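Local coordinates for protein O-phospho-L-seryl-tRNA:Cys-tRNA synthase (Methanocaldococcus jannaschii DSM 2661, PDB 5X6B) that probably catalyses the pyridoxal-phosphate-dependent conversion of O-phosphoserine to cysteine on tRNA, and here holds a bound nucleic acid, at residues K278-E281 / K282-V285; A267-E270 / E271-D274; E94-C97 / P98-D102; L228-A231 / Y232-R236. All coordinates share one frame; numbering follows the deposited sequence.

Contact 1 (K278-E281 / K282-V285). With nucleotides of chain E.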
loop_
_atom_site.group_PDB
_atom_site.type_symbol
_atom_site.label_atom_id
_atom_site.label_comp_id
_atom_site.label_asym_id
_atom_site.label_seq_id
_atom_site.Cartn_x
_atom_site.Cartn_y
_atom_site.Cartn_z
ATOM N N LYS B 278 -13.437 -21.471 3.897
ATOM C CA LYS B 278 -14.802 -21.744 4.333
ATOM C C LYS B 278 -15.605 -20.451 4.354
ATOM O O LYS B 278 -15.150 -19.427 4.867
ATOM C CB LYS B 278 -14.830 -22.408 5.709
ATOM C CG LYS B 278 -16.186 -22.320 6.391
ATOM C CD LYS B 278 -16.272 -23.237 7.594
ATOM C CE LYS B 278 -17.636 -23.139 8.256
ATOM N NZ LYS B 278 -17.623 -23.712 9.631
ATOM N N THR B 279 -16.803 -20.504 3.788
ATOM C CA THR B 279 -17.606 -19.309 3.604
ATOM C C THR B 279 -18.611 -19.099 4.735
ATOM O O THR B 279 -18.966 -20.039 5.450
ATOM C CB THR B 279 -18.347 -19.366 2.261
ATOM O OG1 THR B 279 -19.189 -20.526 2.225
ATOM C CG2 THR B 279 -17.348 -19.458 1.127
ATOM N N SER B 280 -19.045 -17.854 4.908
ATOM C CA SER B 280 -20.130 -17.545 5.830
ATOM C C SER B 280 -21.412 -18.183 5.315
ATOM O O SER B 280 -21.605 -18.320 4.106
ATOM C CB SER B 280 -20.304 -16.033 5.989
ATOM O OG SER B 280 -21.440 -15.733 6.780
ATOM N N GLU B 281 -22.285 -18.584 6.229
ATOM C CA GLU B 281 -23.494 -19.282 5.820
ATOM C C GLU B 281 -24.554 -18.296 5.336
ATOM O O GLU B 281 -25.197 -18.533 4.310
ATOM C CB GLU B 281 -24.032 -20.147 6.961
ATOM C CG GLU B 281 -25.514 -20.502 6.856
ATOM C CD GLU B 281 -26.402 -19.642 7.740
ATOM O OE1 GLU B 281 -26.077 -19.472 8.934
ATOM O OE2 GLU B 281 -27.423 -19.126 7.237
ATOM N N LYS B 282 -24.716 -17.174 6.037
ATOM C CA LYS B 282 -25.648 -16.144 5.577
ATOM C C LYS B 282 -25.135 -15.500 4.292
ATOM O O LYS B 282 -25.918 -15.085 3.438
ATOM C CB LYS B 282 -25.881 -15.076 6.653
ATOM C CG LYS B 282 -26.971 -14.065 6.261
ATOM C CD LYS B 282 -27.428 -13.169 7.405
ATOM C CE LYS B 282 -28.573 -12.254 6.957
ATOM N NZ LYS B 282 -29.702 -13.001 6.317
ATOM N N PHE B 283 -23.816 -15.430 4.148
ATOM C CA PHE B 283 -23.222 -14.852 2.949
ATOM C C PHE B 283 -22.264 -15.838 2.282
ATOM O O PHE B 283 -21.083 -15.897 2.626
ATOM C CB PHE B 283 -22.506 -13.548 3.291
ATOM C CG PHE B 283 -23.373 -12.565 4.019
ATOM C CD1 PHE B 283 -24.239 -11.736 3.325
ATOM C CD2 PHE B 283 -23.334 -12.481 5.401
ATOM C CE1 PHE B 283 -25.041 -10.834 3.995
ATOM C CE2 PHE B 283 -24.138 -11.580 6.080
ATOM C CZ PHE B 283 -24.992 -10.756 5.376
ATOM N N PRO B 284 -22.782 -16.611 1.315
ATOM C CA PRO B 284 -22.109 -17.739 0.655
ATOM C C PRO B 284 -20.781 -17.395 -0.029
ATOM O O PRO B 284 -19.996 -18.304 -0.294
ATOM C CB PRO B 284 -23.131 -18.188 -0.397
ATOM C CG PRO B 284 -24.439 -17.687 0.096
ATOM C CD PRO B 284 -24.139 -16.397 0.785
ATOM N N VAL B 285 -20.536 -16.123 -0.322
ATOM C CA VAL B 285 -19.334 -15.744 -1.057
ATOM C C VAL B 285 -18.206 -15.332 -0.118
ATOM O O VAL B 285 -17.036 -15.611 -0.378
ATOM C CB VAL B 285 -19.621 -14.597 -2.047
ATOM C CG1 VAL B 285 -18.350 -14.171 -2.765
ATOM C CG2 VAL B 285 -20.678 -15.024 -3.049
ATOM P P A E 75 -26.141 -9.254 -2.789
ATOM O OP1 A E 75 -26.172 -10.595 -3.423
ATOM O OP2 A E 75 -27.036 -8.972 -1.639
ATOM O "O5'" A E 75 -24.641 -8.961 -2.328
ATOM C "C5'" A E 75 -23.898 -7.863 -2.857
ATOM C "C4'" A E 75 -23.010 -7.217 -1.813
ATOM O "O4'" A E 75 -23.835 -6.694 -0.734
ATOM C "C3'" A E 75 -21.976 -8.132 -1.154
ATOM O "O3'" A E 75 -20.795 -7.382 -0.863
ATOM C "C2'" A E 75 -22.664 -8.528 0.150
ATOM O "O2'" A E 75 -21.790 -8.921 1.188
ATOM C "C1'" A E 75 -23.416 -7.246 0.500
ATOM N N9 A E 75 -24.601 -7.460 1.340
ATOM C C8 A E 75 -25.697 -8.240 1.069
ATOM N N7 A E 75 -26.604 -8.231 2.018
ATOM C C5 A E 75 -26.070 -7.386 2.982
ATOM C C6 A E 75 -26.543 -6.956 4.238
ATOM N N6 A E 75 -27.712 -7.335 4.768
ATOM N N1 A E 75 -25.761 -6.112 4.947
ATOM C C2 A E 75 -24.588 -5.727 4.424
ATOM N N3 A E 75 -24.037 -6.063 3.259
ATOM C C4 A E 75 -24.837 -6.902 2.576
#
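Ser280 meets the ring of Phe283 at its edge, with OG near the ring plane and 4.0 Å from CD2. This hydroxyl lies anti to its own backbone N (chi1 174°), which carries it across the inside of the turn to the aromatic edge, and it is claimed by a partner beyond the loop: OG is hydrogen-bonded to Glu155 of the second subunit. A quite different approach comes from Lys282, whose CG sits 3.8 Å above one face of the Phe283 ring, displaced toward the rim. The ring thus has a hydroxyl at one edge and a methylene over a face, while another part of the edge turns to the nucleotide: Phe283 CE1 is 3.6 Å from N7 of A75 of chain E, and this N7 is also near the ring plane. Before the turn, Thr279 lies against the returning chain, with CB and CG2 both 3.2 Å from Pro284 O. Backbone pairing of Lys278 with Ile288 and of Ser280 with Lys286 ties the flanks of the loop together. At its tip, Ser280 CA and Phe283 CA are 5.0 Å apart, and Glu281 and Lys282 both have right-handed helical backbone angles. Residues 280-283 therefore form a type I beta-turn without a clear closing hydrogen bond, in a loop whose Ser280 is bonded to the second subunit and whose Phe283 lies beside A75 of chain E.

Contact 2 (A267-E270 / E271-D274)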
loop_
_atom_site.group_PDB
_atom_site.type_symbol
_atom_site.label_atom_id
_atom_site.label_comp_id
_atom_site.label_asym_id
_atom_site.label_seq_id
_atom_site.Cartn_x
_atom_site.Cartn_y
_atom_site.Cartn_z
ATOM N N ALA B 267 -0.315 -19.343 1.650
ATOM C CA ALA B 267 -0.424 -20.324 0.582
ATOM C C ALA B 267 -0.752 -21.678 1.187
ATOM O O ALA B 267 -0.312 -21.990 2.292
ATOM C CB ALA B 267 0.857 -20.388 -0.229
ATOM N N PHE B 268 -1.529 -22.480 0.466
ATOM C CA PHE B 268 -1.992 -23.754 1.008
ATOM C C PHE B 268 -2.423 -24.737 -0.077
ATOM O O PHE B 268 -2.769 -24.345 -1.192
ATOM C CB PHE B 268 -3.145 -23.522 1.993
ATOM C CG PHE B 268 -4.296 -22.735 1.417
ATOM C CD1 PHE B 268 -5.352 -23.382 0.791
ATOM C CD2 PHE B 268 -4.328 -21.352 1.513
ATOM C CE1 PHE B 268 -6.411 -22.664 0.267
ATOM C CE2 PHE B 268 -5.385 -20.629 0.987
ATOM C CZ PHE B 268 -6.427 -21.287 0.364
ATOM N N SER B 269 -2.401 -26.021 0.270
ATOM C CA SER B 269 -2.780 -27.084 -0.653
ATOM C C SER B 269 -4.293 -27.183 -0.803
ATOM O O SER B 269 -5.039 -26.809 0.107
ATOM C CB SER B 269 -2.224 -28.424 -0.172
ATOM O OG SER B 269 -2.776 -28.778 1.086
ATOM N N GLU B 270 -4.737 -27.702 -1.947
ATOM C CA GLU B 270 -6.160 -27.915 -2.208
ATOM C C GLU B 270 -6.824 -28.746 -1.110
ATOM O O GLU B 270 -8.011 -28.579 -0.823
ATOM C CB GLU B 270 -6.353 -28.595 -3.567
ATOM C CG GLU B 270 -7.803 -28.923 -3.924
ATOM C CD GLU B 270 -8.655 -27.687 -4.179
ATOM O OE1 GLU B 270 -8.091 -26.575 -4.273
ATOM O OE2 GLU B 270 -9.892 -27.827 -4.290
ATOM N N GLU B 271 -6.044 -29.629 -0.492
ATOM C CA GLU B 271 -6.532 -30.504 0.568
ATOM C C GLU B 271 -7.151 -29.716 1.720
ATOM O O GLU B 271 -8.156 -30.132 2.293
ATOM C CB GLU B 271 -5.391 -31.387 1.084
ATOM C CG GLU B 271 -5.785 -32.358 2.183
ATOM C CD GLU B 271 -4.615 -33.191 2.673
ATOM O OE1 GLU B 271 -3.506 -33.041 2.120
ATOM O OE2 GLU B 271 -4.799 -33.993 3.612
ATOM N N PHE B 272 -6.559 -28.573 2.047
ATOM C CA PHE B 272 -7.040 -27.765 3.163
ATOM C C PHE B 272 -7.811 -26.527 2.708
ATOM O O PHE B 272 -8.083 -25.634 3.509
ATOM C CB PHE B 272 -5.872 -27.330 4.047
ATOM C CG PHE B 272 -5.148 -28.465 4.702
ATOM C CD1 PHE B 272 -5.520 -28.907 5.960
ATOM C CD2 PHE B 272 -4.084 -29.084 4.066
ATOM C CE1 PHE B 272 -4.845 -29.951 6.572
ATOM C CE2 PHE B 272 -3.407 -30.125 4.668
ATOM C CZ PHE B 272 -3.787 -30.562 5.924
ATOM N N SER B 273 -8.160 -26.476 1.427
ATOM C CA SER B 273 -8.855 -25.318 0.869
ATOM C C SER B 273 -10.216 -25.087 1.531
ATOM O O SER B 273 -10.563 -23.956 1.874
ATOM C CB SER B 273 -9.029 -25.487 -0.642
ATOM O OG SER B 273 -9.717 -24.384 -1.204
ATOM N N ASP B 274 -10.967 -26.169 1.723
ATOM C CA ASP B 274 -12.336 -26.096 2.235
ATOM C C ASP B 274 -12.442 -25.460 3.619
ATOM O O ASP B 274 -13.457 -24.845 3.948
ATOM C CB ASP B 274 -12.956 -27.494 2.277
ATOM C CG ASP B 274 -13.207 -28.065 0.894
ATOM O OD1 ASP B 274 -13.220 -27.285 -0.084
ATOM O OD2 ASP B 274 -13.402 -29.295 0.789
#
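Phe268 and Phe272 both use ring edges for this contact. The Phe268 ring has Ser273 CB at its edge and in its plane, with CE1 4.0 Å from that CB, while Ser273 CA approaches more obliquely. Phe272 takes a hydroxyl instead: Ser269 OG lies in the ring plane, 3.3 Å from CD2. That oxygen stands between the backbone N and the carbonyl carbon of its own residue (chi1 63°), a rotation that turns it toward the phenyl edge and also sets it 3.7 Å from Glu271 CB. Beyond the two segments the Phe272 ring meets that of Phe248, their planes about 60° apart.

Two backbone bonds hold the turn that brings these groups together. Phe272 N donates to Ser269 O at 3.0 Å, and Ser273 N donates to Glu270 O at 3.1 Å. Each bond spans three residues, so Glu270 and Glu271 form a short 3-10 turn that runs into the helix, with Phe272 as its N-cap residue. The chain of Glu270 bends at chi2, leaving OE1 3.9 Å from Ser273 CB on the solvent side.

The whole piece joins strand 264-268 to helix 273-276. Phe268 packs on strand 115-119, which pairs with its own strand at the border of the mixed sheet, and backbone bonds to Ile249 and Asp247 tie the segment to strand 248-252 and the loop before it.

Contact 3 (E94-C97 / P98-D102)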
loop_
_atom_site.group_PDB
_atom_site.type_symbol
_atom_site.label_atom_id
_atom_site.label_comp_id
_atom_site.label_asym_id
_atom_site.label_seq_id
_atom_site.Cartn_x
_atom_site.Cartn_y
_atom_site.Cartn_z
ATOM N N GLU B 94 -14.076 -11.257 -4.205
ATOM C CA GLU B 94 -12.648 -11.072 -3.970
ATOM C C GLU B 94 -11.864 -11.381 -5.250
ATOM O O GLU B 94 -10.637 -11.274 -5.298
ATOM C CB GLU B 94 -12.191 -11.956 -2.808
ATOM C CG GLU B 94 -10.766 -11.725 -2.341
ATOM C CD GLU B 94 -10.402 -12.577 -1.145
ATOM O OE1 GLU B 94 -11.252 -13.379 -0.705
ATOM O OE2 GLU B 94 -9.269 -12.441 -0.641
ATOM N N VAL B 95 -12.601 -11.748 -6.295
ATOM C CA VAL B 95 -12.025 -12.047 -7.604
ATOM C C VAL B 95 -11.975 -10.767 -8.461
ATOM O O VAL B 95 -12.918 -10.427 -9.174
ATOM C CB VAL B 95 -12.822 -13.188 -8.300
ATOM C CG1 VAL B 95 -14.322 -12.924 -8.266
ATOM C CG2 VAL B 95 -12.349 -13.391 -9.713
ATOM N N THR B 96 -10.853 -10.057 -8.376
ATOM C CA THR B 96 -10.789 -8.665 -8.819
ATOM C C THR B 96 -9.835 -8.424 -9.991
ATOM O O THR B 96 -8.827 -9.117 -10.142
ATOM C CB THR B 96 -10.372 -7.758 -7.631
ATOM O OG1 THR B 96 -11.219 -8.034 -6.510
ATOM C CG2 THR B 96 -10.471 -6.277 -7.977
ATOM N N CYS B 97 -10.181 -7.447 -10.826
ATOM C CA CYS B 97 -9.268 -6.902 -11.827
ATOM C C CYS B 97 -9.354 -5.363 -11.812
ATOM O O CYS B 97 -10.197 -4.798 -12.509
ATOM C CB CYS B 97 -9.600 -7.454 -13.217
ATOM S SG CYS B 97 -9.719 -9.262 -13.314
ATOM N N PRO B 98 -8.476 -4.658 -11.048
ATOM C CA PRO B 98 -7.217 -4.852 -10.307
ATOM C C PRO B 98 -6.771 -6.292 -10.088
ATOM O O PRO B 98 -7.252 -6.950 -9.163
ATOM C CB PRO B 98 -7.512 -4.182 -8.951
ATOM C CG PRO B 98 -8.719 -3.265 -9.202
ATOM C CD PRO B 98 -9.049 -3.356 -10.671
ATOM N N PRO B 99 -5.845 -6.776 -10.928
ATOM C CA PRO B 99 -5.559 -8.212 -11.038
ATOM C C PRO B 99 -5.123 -8.850 -9.720
ATOM O O PRO B 99 -3.963 -9.226 -9.569
ATOM C CB PRO B 99 -4.432 -8.263 -12.078
ATOM C CG PRO B 99 -3.765 -6.938 -11.988
ATOM C CD PRO B 99 -4.867 -5.959 -11.669
ATOM N N ILE B 100 -6.062 -8.971 -8.785
ATOM C CA ILE B 100 -5.808 -9.648 -7.524
ATOM C C ILE B 100 -5.939 -11.149 -7.733
ATOM O O ILE B 100 -5.132 -11.929 -7.229
ATOM C CB ILE B 100 -6.768 -9.182 -6.415
ATOM C CG1 ILE B 100 -6.478 -7.728 -6.041
ATOM C CG2 ILE B 100 -6.619 -10.051 -5.177
ATOM C CD1 ILE B 100 -7.329 -7.203 -4.905
ATOM N N LYS B 101 -6.953 -11.547 -8.493
ATOM C CA LYS B 101 -7.126 -12.946 -8.853
ATOM C C LYS B 101 -5.875 -13.474 -9.557
ATOM O O LYS B 101 -5.323 -14.505 -9.173
ATOM C CB LYS B 101 -8.356 -13.119 -9.744
ATOM C CG LYS B 101 -8.570 -14.533 -10.241
ATOM C CD LYS B 101 -9.492 -14.543 -11.442
ATOM C CE LYS B 101 -10.211 -15.864 -11.571
ATOM N NZ LYS B 101 -11.517 -15.719 -12.286
ATOM N N ASP B 102 -5.430 -12.756 -10.581
ATOM C CA ASP B 102 -4.254 -13.160 -11.342
ATOM C C ASP B 102 -3.003 -13.151 -10.471
ATOM O O ASP B 102 -2.137 -14.013 -10.604
ATOM C CB ASP B 102 -4.069 -12.244 -12.552
ATOM C CG ASP B 102 -5.102 -12.497 -13.627
ATOM O OD1 ASP B 102 -5.774 -13.549 -13.560
ATOM O OD2 ASP B 102 -5.258 -11.644 -14.525
#
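Thr96 meets Ile100 and Lys101 where a reverse turn, with a cis peptide bond before Pro98, leads into the N-terminus of helix 100-111; Pro99 is at the N-cap position. The chief acceptor is a backbone carbonyl from before the helix. Thr96 O receives Ile100 N at 3.1 Å, an i+4 bond that closes an alpha-turn and is noticeably bent, at 138°. Lys101 N makes a second, weak but straighter bond to the same Thr96 O at 3.5 Å. One oxygen thus serves two amides at the start of the helix, where no preceding helical turn supplies acceptors. Pro99 CA adds a CA-H...O contact to it, and neither Pro98 nor Pro99 has an amide hydrogen to place.

The side chains follow the same fold-back. Those of Thr96 and Pro98 cross obliquely; CG2 of Thr96, anti to the backbone N, is 3.7 Å from Pro98 CG, while Thr96 CB rests against Ile100 CB at 4.1 Å. At the start of segment 94-97, Glu94 touches Glu287. Val95 and Lys101 run side by side, pointing the same way: the extended lysine passes along one methyl, with its CD 3.5 Å from Val95 CG2.

Contact 4 (L228-A231 / Y232-R236)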
loop_
_atom_site.group_PDB
_atom_site.type_symbol
_atom_site.label_atom_id
_atom_site.label_comp_id
_atom_site.label_asym_id
_atom_site.label_seq_id
_atom_site.Cartn_x
_atom_site.Cartn_y
_atom_site.Cartn_z
ATOM N N LEU B 228 4.944 -23.947 7.192
ATOM C CA LEU B 228 6.286 -23.378 7.114
ATOM C C LEU B 228 6.219 -21.854 7.185
ATOM O O LEU B 228 5.663 -21.208 6.294
ATOM C CB LEU B 228 6.982 -23.828 5.827
ATOM C CG LEU B 228 8.414 -23.351 5.577
ATOM C CD1 LEU B 228 9.360 -23.807 6.676
ATOM C CD2 LEU B 228 8.895 -23.828 4.219
ATOM N N ASN B 229 6.761 -21.285 8.258
ATOM C CA ASN B 229 6.780 -19.832 8.409
ATOM C C ASN B 229 7.836 -19.206 7.518
ATOM O O ASN B 229 8.997 -19.078 7.906
ATOM C CB ASN B 229 7.034 -19.429 9.859
ATOM C CG ASN B 229 6.987 -17.927 10.058
ATOM O OD1 ASN B 229 6.550 -17.188 9.178
ATOM N ND2 ASN B 229 7.447 -17.464 11.216
ATOM N N CYS B 230 7.423 -18.803 6.324
ATOM C CA CYS B 230 8.346 -18.244 5.358
ATOM C C CYS B 230 8.449 -16.726 5.436
ATOM O O CYS B 230 8.856 -16.072 4.473
ATOM C CB CYS B 230 7.941 -18.667 3.958
ATOM S SG CYS B 230 8.272 -20.398 3.641
ATOM N N ALA B 231 8.066 -16.168 6.578
ATOM C CA ALA B 231 8.474 -14.816 6.904
ATOM C C ALA B 231 9.990 -14.849 6.863
ATOM O O ALA B 231 10.587 -15.791 7.381
ATOM C CB ALA B 231 7.964 -14.391 8.272
ATOM N N TYR B 232 10.594 -13.858 6.215
ATOM C CA TYR B 232 12.054 -13.751 6.063
ATOM C C TYR B 232 12.682 -14.675 5.030
ATOM O O TYR B 232 13.902 -14.651 4.873
ATOM C CB TYR B 232 12.785 -13.987 7.389
ATOM C CG TYR B 232 13.167 -12.744 8.152
ATOM C CD1 TYR B 232 13.614 -11.603 7.494
ATOM C CD2 TYR B 232 13.125 -12.728 9.537
ATOM C CE1 TYR B 232 13.974 -10.473 8.197
ATOM C CE2 TYR B 232 13.489 -11.606 10.250
ATOM C CZ TYR B 232 13.912 -10.481 9.576
ATOM O OH TYR B 232 14.271 -9.359 10.285
ATOM N N THR B 233 11.893 -15.484 4.328
ATOM C CA THR B 233 12.465 -16.223 3.198
ATOM C C THR B 233 11.763 -15.926 1.881
ATOM O O THR B 233 12.425 -15.710 0.867
ATOM C CB THR B 233 12.450 -17.752 3.411
ATOM O OG1 THR B 233 11.110 -18.205 3.633
ATOM C CG2 THR B 233 13.328 -18.137 4.582
ATOM N N VAL B 234 10.434 -15.929 1.881
ATOM C CA VAL B 234 9.701 -15.655 0.647
ATOM C C VAL B 234 9.892 -14.201 0.245
ATOM O O VAL B 234 9.564 -13.286 1.001
ATOM C CB VAL B 234 8.199 -15.972 0.781
ATOM C CG1 VAL B 234 7.413 -15.297 -0.319
ATOM C CG2 VAL B 234 7.978 -17.471 0.718
ATOM N N GLY B 235 10.448 -14.001 -0.946
ATOM C CA GLY B 235 10.751 -12.668 -1.429
ATOM C C GLY B 235 12.223 -12.313 -1.324
ATOM O O GLY B 235 12.644 -11.282 -1.843
ATOM N N ARG B 236 13.001 -13.156 -0.644
ATOM C CA ARG B 236 14.457 -13.001 -0.596
ATOM C C ARG B 236 15.138 -14.127 -1.359
ATOM O O ARG B 236 15.946 -13.888 -2.261
ATOM C CB ARG B 236 14.971 -12.983 0.843
ATOM C CG ARG B 236 14.395 -11.878 1.678
ATOM C CD ARG B 236 15.141 -11.650 2.986
ATOM N NE ARG B 236 14.443 -10.619 3.752
ATOM C CZ ARG B 236 14.999 -9.866 4.693
ATOM N NH1 ARG B 236 14.277 -8.953 5.328
ATOM N NH2 ARG B 236 16.275 -10.014 4.987
#
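Cys230, Ala231 and Tyr232 fill the turn that follows strand 226-229, and Cys230 carries most of its bonds. Its carbonyl O accepts Val234 N at 3.0 Å in the carbonyl plane, nearly straight at 168°, and Thr233 N at 3.1 Å from well above that plane. The cysteine side chain lies alongside Val234, with CB 3.5 Å from CG2, while Thr233 OG1, itself bonded to His201, lies 3.2 Å from the same CB.

Ala231 and Tyr232 form the corner, a type II beta-turn with Tyr232 at positive phi (76°), and Thr233 N to Cys230 O is the i+3 bond that closes it. Ala231 N donates to Asn229 OD1 at 3.2 Å, closing an Asx turn. This is the cofactor site of the pyridoxal-phosphate enzyme: ND2 of the same Asn229 is hydrogen-bonded to N1 of the modified lysine at position 255, so one amide joins the turn to the cofactor ring, which is consistent with the turn orienting it.

The Tyr232 side chain leads away from the corner toward Arg236. Tyr232 CD1 lies 3.5 Å above one face of the guanidinium, offset to its rim, and Arg236 NE lies in the plane of the tyrosine ring at its edge. Arg236 NH2 forms a salt bridge with Asp347.

Contact 4 is fully buried, near the centre of the chain, whereas contact 2 is a surface contact and contacts 1 and 3 are partly buried. Contacts 2 and 4 both reach the mixed sheet, at strands 264-268 and 226-229. Contact 2 runs directly into contact 1 along the chain, yet their centres are about 17 Å apart and their atoms do not otherwise touch. Contacts 2 and 3 each open a helix, one with two successive i+3 backbone bonds, the other with a single carbonyl shared by two amides. Contact 1 lacks clear internal hydrogen bonds and looks outward to nucleotide and second subunit; contact 4 keeps its polar groups buried, two of them bonded to the cofactor-bearing residue.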